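Local coordinates for protein O-methyltransferase (Coxiella burnetii, PDB 3TR6) that probably transfers a methyl group from S-adenosylmethionine to an oxygen of its acceptor, using a bound divalent metal ion as in related O-methyltransferases, at residues 73-78 with 102-107; 145-150 with 171-176. All blocks are in the same frame, centred on the assembly; numbering follows the deposited sequence.

Contact 1: 73-78 with 102-107; sequences TFTGYS and TALAKE. With SAH (S-adenosyl-L-homocysteine), chain C.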
loop_
_atom_site.group_PDB
_atom_site.type_symbol
_atom_site.label_atom_id
_atom_site.label_comp_id
_atom_site.label_asym_id
_atom_site.label_seq_id
_atom_site.Cartn_x
_atom_site.Cartn_y
_atom_site.Cartn_z
ATOM N N THR A 73 15.717 14.849 -3.063
ATOM C CA THR A 73 14.898 15.906 -2.481
ATOM C C THR A 73 14.097 16.687 -3.515
ATOM O O THR A 73 12.911 16.951 -3.321
ATOM C CB THR A 73 15.762 16.923 -1.709
ATOM O OG1 THR A 73 16.745 16.233 -0.931
ATOM C CG2 THR A 73 14.895 17.778 -0.799
ATOM N N PHE A 74 14.756 17.062 -4.606
ATOM C CA PHE A 74 14.186 18.008 -5.554
ATOM C C PHE A 74 13.701 19.230 -4.778
ATOM O O PHE A 74 14.468 19.838 -4.039
ATOM C CB PHE A 74 13.039 17.375 -6.341
ATOM C CG PHE A 74 12.639 18.156 -7.561
ATOM C CD1 PHE A 74 13.516 19.064 -8.137
ATOM C CD2 PHE A 74 11.382 17.994 -8.124
ATOM C CE1 PHE A 74 13.151 19.790 -9.258
ATOM C CE2 PHE A 74 11.008 18.716 -9.246
ATOM C CZ PHE A 74 11.898 19.618 -9.815
ATOM N N THR A 75 12.430 19.584 -4.931
ATOM C CA THR A 75 11.872 20.707 -4.184
ATOM C C THR A 75 11.191 20.236 -2.900
ATOM O O THR A 75 10.449 20.987 -2.264
ATOM C CB THR A 75 10.904 21.547 -5.037
ATOM O OG1 THR A 75 9.840 20.720 -5.520
ATOM C CG2 THR A 75 11.641 22.165 -6.221
ATOM N N GLY A 76 11.444 18.979 -2.537
ATOM C CA GLY A 76 11.071 18.451 -1.235
ATOM C C GLY A 76 9.633 18.019 -1.015
ATOM O O GLY A 76 9.153 18.051 0.120
ATOM N N TYR A 77 8.947 17.598 -2.074
ATOM C CA TYR A 77 7.549 17.186 -1.945
ATOM C C TYR A 77 7.399 15.936 -1.070
ATOM O O TYR A 77 6.621 15.924 -0.115
ATOM C CB TYR A 77 6.897 16.965 -3.319
ATOM C CG TYR A 77 5.387 16.836 -3.256
ATOM C CD1 TYR A 77 4.562 17.929 -3.501
ATOM C CD2 TYR A 77 4.785 15.626 -2.934
ATOM C CE1 TYR A 77 3.181 17.817 -3.437
ATOM C CE2 TYR A 77 3.411 15.504 -2.867
ATOM C CZ TYR A 77 2.613 16.600 -3.118
ATOM O OH TYR A 77 1.245 16.469 -3.047
ATOM N N SER A 78 8.144 14.885 -1.398
ATOM C CA SER A 78 8.053 13.634 -0.653
ATOM C C SER A 78 8.619 13.778 0.756
ATOM O O SER A 78 8.125 13.159 1.700
ATOM C CB SER A 78 8.766 12.505 -1.402
ATOM O OG SER A 78 10.123 12.828 -1.653
ATOM N N THR A 102 16.792 22.371 -3.596
ATOM C CA THR A 102 16.761 22.115 -2.160
ATOM C C THR A 102 16.550 23.398 -1.361
ATOM O O THR A 102 16.021 23.366 -0.249
ATOM C CB THR A 102 18.030 21.392 -1.665
ATOM O OG1 THR A 102 19.191 22.133 -2.052
ATOM C CG2 THR A 102 18.108 19.989 -2.256
ATOM N N ALA A 103 16.959 24.527 -1.930
ATOM C CA ALA A 103 16.759 25.815 -1.276
ATOM C C ALA A 103 15.268 26.111 -1.149
ATOM O O ALA A 103 14.806 26.607 -0.120
ATOM C CB ALA A 103 17.462 26.917 -2.047
ATOM N N LEU A 104 14.520 25.800 -2.201
ATOM C CA LEU A 104 13.073 25.960 -2.174
ATOM C C LEU A 104 12.460 24.958 -1.200
ATOM O O LEU A 104 11.524 25.280 -0.467
ATOM C CB LEU A 104 12.483 25.772 -3.571
ATOM C CG LEU A 104 10.976 26.004 -3.689
ATOM C CD1 LEU A 104 10.611 27.405 -3.220
ATOM C CD2 LEU A 104 10.513 25.770 -5.116
ATOM N N ALA A 105 12.999 23.742 -1.201
ATOM C CA ALA A 105 12.589 22.716 -0.249
ATOM C C ALA A 105 12.697 23.210 1.194
ATOM O O ALA A 105 11.718 23.170 1.939
ATOM C CB ALA A 105 13.407 21.456 -0.446
ATOM N N LYS A 106 13.887 23.671 1.580
ATOM C CA LYS A 106 14.104 24.230 2.916
ATOM C C LYS A 106 13.021 25.240 3.240
ATOM O O LYS A 106 12.439 25.221 4.323
ATOM C CB LYS A 106 15.454 24.943 3.004
ATOM C CG LYS A 106 16.663 24.049 3.178
ATOM C CD LYS A 106 17.939 24.877 3.133
ATOM C CE LYS A 106 19.172 24.001 3.263
ATOM N NZ LYS A 106 20.422 24.739 2.922
ATOM N N GLU A 107 12.769 26.130 2.288
ATOM C CA GLU A 107 11.822 27.218 2.466
ATOM C C GLU A 107 10.449 26.672 2.834
ATOM O O GLU A 107 9.821 27.140 3.778
ATOM C CB GLU A 107 11.748 28.042 1.181
ATOM C CG GLU A 107 11.095 29.397 1.311
ATOM C CD GLU A 107 11.134 30.164 0.002
ATOM O OE1 GLU A 107 12.231 30.289 -0.597
ATOM O OE2 GLU A 107 10.057 30.619 -0.428
HETATM N N SAH C . 11.190 12.781 -4.276
HETATM C CA SAH C . 11.389 13.977 -5.046
HETATM C CB SAH C . 11.833 13.659 -6.464
HETATM C CG SAH C . 13.259 14.010 -6.822
HETATM S SD SAH C . 13.738 13.851 -8.536
HETATM C C SAH C . 10.126 14.766 -5.090
HETATM O O SAH C . 9.978 15.643 -5.985
HETATM O OXT SAH C . 9.213 14.566 -4.250
HETATM C "C5'" SAH C . 15.466 13.413 -8.643
HETATM C "C4'" SAH C . 16.373 14.128 -7.794
HETATM O "O4'" SAH C . 17.587 13.325 -7.587
HETATM C "C3'" SAH C . 16.812 15.381 -8.443
HETATM O "O3'" SAH C . 16.507 16.438 -7.630
HETATM C "C2'" SAH C . 18.270 15.253 -8.589
HETATM O "O2'" SAH C . 18.891 16.449 -8.326
HETATM C "C1'" SAH C . 18.632 14.247 -7.558
HETATM N N9 SAH C . 19.909 13.565 -7.743
HETATM C C8 SAH C . 20.464 13.189 -8.906
HETATM N N7 SAH C . 21.633 12.589 -8.629
HETATM C C5 SAH C . 21.821 12.582 -7.294
HETATM C C6 SAH C . 22.834 12.107 -6.456
HETATM N N6 SAH C . 23.988 11.462 -6.996
HETATM N N1 SAH C . 22.704 12.267 -5.128
HETATM C C2 SAH C . 21.628 12.872 -4.605
HETATM N N3 SAH C . 20.643 13.340 -5.381
HETATM C C4 SAH C . 20.713 13.209 -6.721
#

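Contact 2: 145-150 with 171-176; sequences YIDADK and AVDNVL. With NI (nickel (II) ion), chain B; SAH (S-adenosyl-L-homocysteine), chain C.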
loop_
_atom_site.group_PDB
_atom_site.type_symbol
_atom_site.label_atom_id
_atom_site.label_comp_id
_atom_site.label_asym_id
_atom_site.label_seq_id
_atom_site.Cartn_x
_atom_site.Cartn_y
_atom_site.Cartn_z
ATOM N N TYR A 145 12.952 5.965 1.218
ATOM C CA TYR A 145 12.325 6.241 -0.072
ATOM C C TYR A 145 13.381 6.604 -1.107
ATOM O O TYR A 145 14.047 7.635 -0.995
ATOM C CB TYR A 145 11.303 7.369 0.072
ATOM C CG TYR A 145 10.621 7.792 -1.215
ATOM C CD1 TYR A 145 9.984 6.867 -2.030
ATOM C CD2 TYR A 145 10.588 9.129 -1.594
ATOM C CE1 TYR A 145 9.349 7.260 -3.202
ATOM C CE2 TYR A 145 9.957 9.534 -2.754
ATOM C CZ TYR A 145 9.339 8.600 -3.558
ATOM O OH TYR A 145 8.712 9.015 -4.716
ATOM N N ILE A 146 13.532 5.744 -2.110
ATOM C CA ILE A 146 14.558 5.913 -3.131
ATOM C C ILE A 146 13.984 6.540 -4.394
ATOM O O ILE A 146 13.212 5.906 -5.112
ATOM C CB ILE A 146 15.196 4.567 -3.504
ATOM C CG1 ILE A 146 15.785 3.891 -2.260
ATOM C CG2 ILE A 146 16.242 4.765 -4.594
ATOM C CD1 ILE A 146 16.268 2.483 -2.502
ATOM N N ASP A 147 14.377 7.780 -4.672
ATOM C CA ASP A 147 13.821 8.524 -5.797
ATOM C C ASP A 147 14.802 9.575 -6.329
ATOM O O ASP A 147 14.470 10.756 -6.445
ATOM C CB ASP A 147 12.490 9.163 -5.385
ATOM C CG ASP A 147 11.779 9.830 -6.537
ATOM O OD1 ASP A 147 10.845 10.621 -6.284
ATOM O OD2 ASP A 147 12.156 9.567 -7.698
ATOM N N ALA A 148 16.013 9.134 -6.654
ATOM C CA ALA A 148 17.039 10.021 -7.196
ATOM C C ALA A 148 17.484 9.562 -8.584
ATOM O O ALA A 148 16.665 9.134 -9.395
ATOM C CB ALA A 148 18.225 10.100 -6.249
ATOM N N ASP A 149 18.779 9.656 -8.861
ATOM C CA ASP A 149 19.311 9.186 -10.137
ATOM C C ASP A 149 19.080 7.684 -10.287
ATOM O O ASP A 149 19.501 6.895 -9.441
ATOM C CB ASP A 149 20.799 9.533 -10.277
ATOM C CG ASP A 149 21.603 9.201 -9.029
ATOM O OD1 ASP A 149 21.205 9.633 -7.925
ATOM O OD2 ASP A 149 22.637 8.508 -9.151
ATOM N N LYS A 150 18.411 7.293 -11.369
ATOM C CA LYS A 150 17.974 5.908 -11.544
ATOM C C LYS A 150 19.124 4.929 -11.775
ATOM O O LYS A 150 19.000 3.742 -11.481
ATOM C CB LYS A 150 16.946 5.794 -12.674
ATOM C CG LYS A 150 15.805 6.799 -12.580
ATOM C CD LYS A 150 15.162 6.813 -11.197
ATOM C CE LYS A 150 14.111 7.917 -11.099
ATOM N NZ LYS A 150 13.714 8.219 -9.694
ATOM N N ALA A 171 10.956 1.911 -0.148
ATOM C CA ALA A 171 10.015 2.307 -1.189
ATOM C C ALA A 171 10.785 2.833 -2.398
ATOM O O ALA A 171 11.612 3.732 -2.268
ATOM C CB ALA A 171 9.050 3.350 -0.669
ATOM N N VAL A 172 10.523 2.262 -3.570
ATOM C CA VAL A 172 11.219 2.667 -4.787
ATOM C C VAL A 172 10.236 3.188 -5.828
ATOM O O VAL A 172 9.287 2.498 -6.194
ATOM C CB VAL A 172 12.028 1.500 -5.388
ATOM C CG1 VAL A 172 12.792 1.956 -6.627
ATOM C CG2 VAL A 172 12.980 0.923 -4.349
ATOM N N ASP A 173 10.469 4.406 -6.304
ATOM C CA ASP A 173 9.603 5.013 -7.308
ATOM C C ASP A 173 10.108 4.723 -8.722
ATOM O O ASP A 173 11.254 4.314 -8.911
ATOM C CB ASP A 173 9.507 6.522 -7.080
ATOM C CG ASP A 173 8.447 7.180 -7.945
ATOM O OD1 ASP A 173 7.626 6.457 -8.551
ATOM O OD2 ASP A 173 8.425 8.427 -8.005
ATOM N N ASN A 174 9.235 4.920 -9.706
ATOM C CA ASN A 174 9.601 4.844 -11.122
ATOM C C ASN A 174 10.039 3.464 -11.605
ATOM O O ASN A 174 10.857 3.356 -12.518
ATOM C CB ASN A 174 10.678 5.885 -11.473
ATOM C CG ASN A 174 10.266 7.301 -11.106
ATOM O OD1 ASN A 174 9.420 7.914 -11.767
ATOM N ND2 ASN A 174 10.869 7.831 -10.047
ATOM N N VAL A 175 9.488 2.412 -11.008
ATOM C CA VAL A 175 9.827 1.051 -11.416
ATOM C C VAL A 175 9.099 0.621 -12.691
ATOM O O VAL A 175 9.431 -0.403 -13.282
ATOM C CB VAL A 175 9.544 0.026 -10.293
ATOM C CG1 VAL A 175 10.577 0.151 -9.185
ATOM C CG2 VAL A 175 8.130 0.199 -9.752
ATOM N N LEU A 176 8.110 1.405 -13.116
ATOM C CA LEU A 176 7.346 1.071 -14.317
ATOM C C LEU A 176 7.801 1.863 -15.541
ATOM O O LEU A 176 7.550 1.460 -16.677
ATOM C CB LEU A 176 5.840 1.252 -14.089
ATOM C CG LEU A 176 5.202 0.272 -13.102
ATOM C CD1 LEU A 176 3.698 0.496 -12.989
ATOM C CD2 LEU A 176 5.507 -1.167 -13.498
HETATM NI NI NI B . 10.034 10.010 -9.092
HETATM N N SAH C . 11.190 12.781 -4.276
HETATM C CA SAH C . 11.389 13.977 -5.046
HETATM C CB SAH C . 11.833 13.659 -6.464
HETATM C CG SAH C . 13.259 14.010 -6.822
HETATM S SD SAH C . 13.738 13.851 -8.536
HETATM C C SAH C . 10.126 14.766 -5.090
HETATM O O SAH C . 9.978 15.643 -5.985
HETATM O OXT SAH C . 9.213 14.566 -4.250
HETATM C "C5'" SAH C . 15.466 13.413 -8.643
HETATM C "C4'" SAH C . 16.373 14.128 -7.794
HETATM O "O4'" SAH C . 17.587 13.325 -7.587
HETATM C "C3'" SAH C . 16.812 15.381 -8.443
HETATM O "O3'" SAH C . 16.507 16.438 -7.630
HETATM C "C2'" SAH C . 18.270 15.253 -8.589
HETATM O "O2'" SAH C . 18.891 16.449 -8.326
HETATM C "C1'" SAH C . 18.632 14.247 -7.558
HETATM N N9 SAH C . 19.909 13.565 -7.743
HETATM C C8 SAH C . 20.464 13.189 -8.906
HETATM N N7 SAH C . 21.633 12.589 -8.629
HETATM C C5 SAH C . 21.821 12.582 -7.294
HETATM C C6 SAH C . 22.834 12.107 -6.456
HETATM N N6 SAH C . 23.988 11.462 -6.996
HETATM N N1 SAH C . 22.704 12.267 -5.128
HETATM C C2 SAH C . 21.628 12.872 -4.605
HETATM N N3 SAH C . 20.643 13.340 -5.381
HETATM C C4 SAH C . 20.713 13.209 -6.721
HETATM O O HOH W 1 14.152 5.540 -8.155
#

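Contact 1: 73-78 with 102-107
A105 of helix 99-111 sets its methyl group against the loop 73-76, where it meets T73, the carbonyl of F74 and the backbone of T75 and G76. Its CA-H also points at a carbonyl, A105 CA lying 3.4 Å from T75 O with an angle at the hydrogen of 131°. The methyl CG2 of T73, anti to the backbone N, reaches A105 CB at 4.0 Å. One helical turn earlier, T102 CG2 comes across T73 at about a right angle, 3.9 Å from T73 CB. T75 and L104 also lie side by side, pointing the same way, and touch by their methyl groups CG2 and CD2. No hydrogen bond spans the two segments, and the hydroxyls turn elsewhere: T73 OG1 to T94, T75 OG1 to T37, T102 OG1 to D98. A type II' turn from T73 to G76 shapes the loop, and G76, with no side chain and a positive phi of 80°, admits the A105 methyl beside its N and occupies the N-cap position of helix 77-83. From that helix S78 N donates to SAH OXT at 3.1 Å, while the SAH amino N donates to S78 OG, a hydroxyl also bonded to D70. The F74 ring presents its edge to SAH O, with T75 CG2 over one face. This is the glycine-rich loop after the first strand of a Rossmann-like methyltransferase, cradling the amino acid end of SAH.

Contact 2: 145-150 with 171-176
D147 and D173 converge on one nickel ion, D147 through OD2 at 2.6 Å and D173 through OD2 at 2.5 Å. N174 completes the protein's share of the site; as modelled its ND2 faces the metal. That choice of amide orientation is doubtful, because ND2 also lies 2.9 Å from K150 NZ, which would set two donors against each other. The lysine chain, bent at chi2 (-50°), crosses N174 at about a right angle and brings NZ to D147 OD2 in a 2.9 Å salt bridge. A148 O receives a second bond from NZ, on a lone pair in the carbonyl plane, and a water accepts a third while donating to I146 O and D173 O. The other carboxylate oxygen, D147 OD1, takes the amino N of SAH at 3.0 Å, so the carboxylate links the metal to the bound SAH, with OD2 the nearer oxygen to the nickel. Behind the site the strands pair in parallel: I146 N donates to A171 O at 2.8 Å, and D173 N more weakly to I146 O. The Y145 ring lies alongside D173, its plane 22° from that of the carboxylate, and touches the A171 methyl; Y145 OH and D173 OD1 both turn to Q52. On the face opposite Y145 and A171, I146 CD1 and V172 CG2 meet. Two aspartates and an asparagine near the C-terminal ends of adjacent parallel strands match the cation site of catechol-type O-methyltransferases, consistent with a metal that would hold the acceptor's oxygen for methyl transfer.

Contacts 1 and 2 lie with their centres about 17 Å apart and meet through S78 CB and Y145 CE2, 3.5 Å from each other. Strands 67-71 and 141-146, neighbours in the sheet, deliver loop 73-76 and loop 147-150 to the same SAH molecule. Its amino group is shared: contact 1 supplies a serine hydroxyl and contact 2 an aspartate carboxylate. Contact 1 holds the carboxylate end of SAH, whereas contact 2 runs along its ribose and adenine and adds the nickel ion, which sits 5.4 Å from SAH SD. T48, D96 and A125 add further hydrogen bonds to SAH, and D147, which touches both nickel and SAH, joins the two in one pocket.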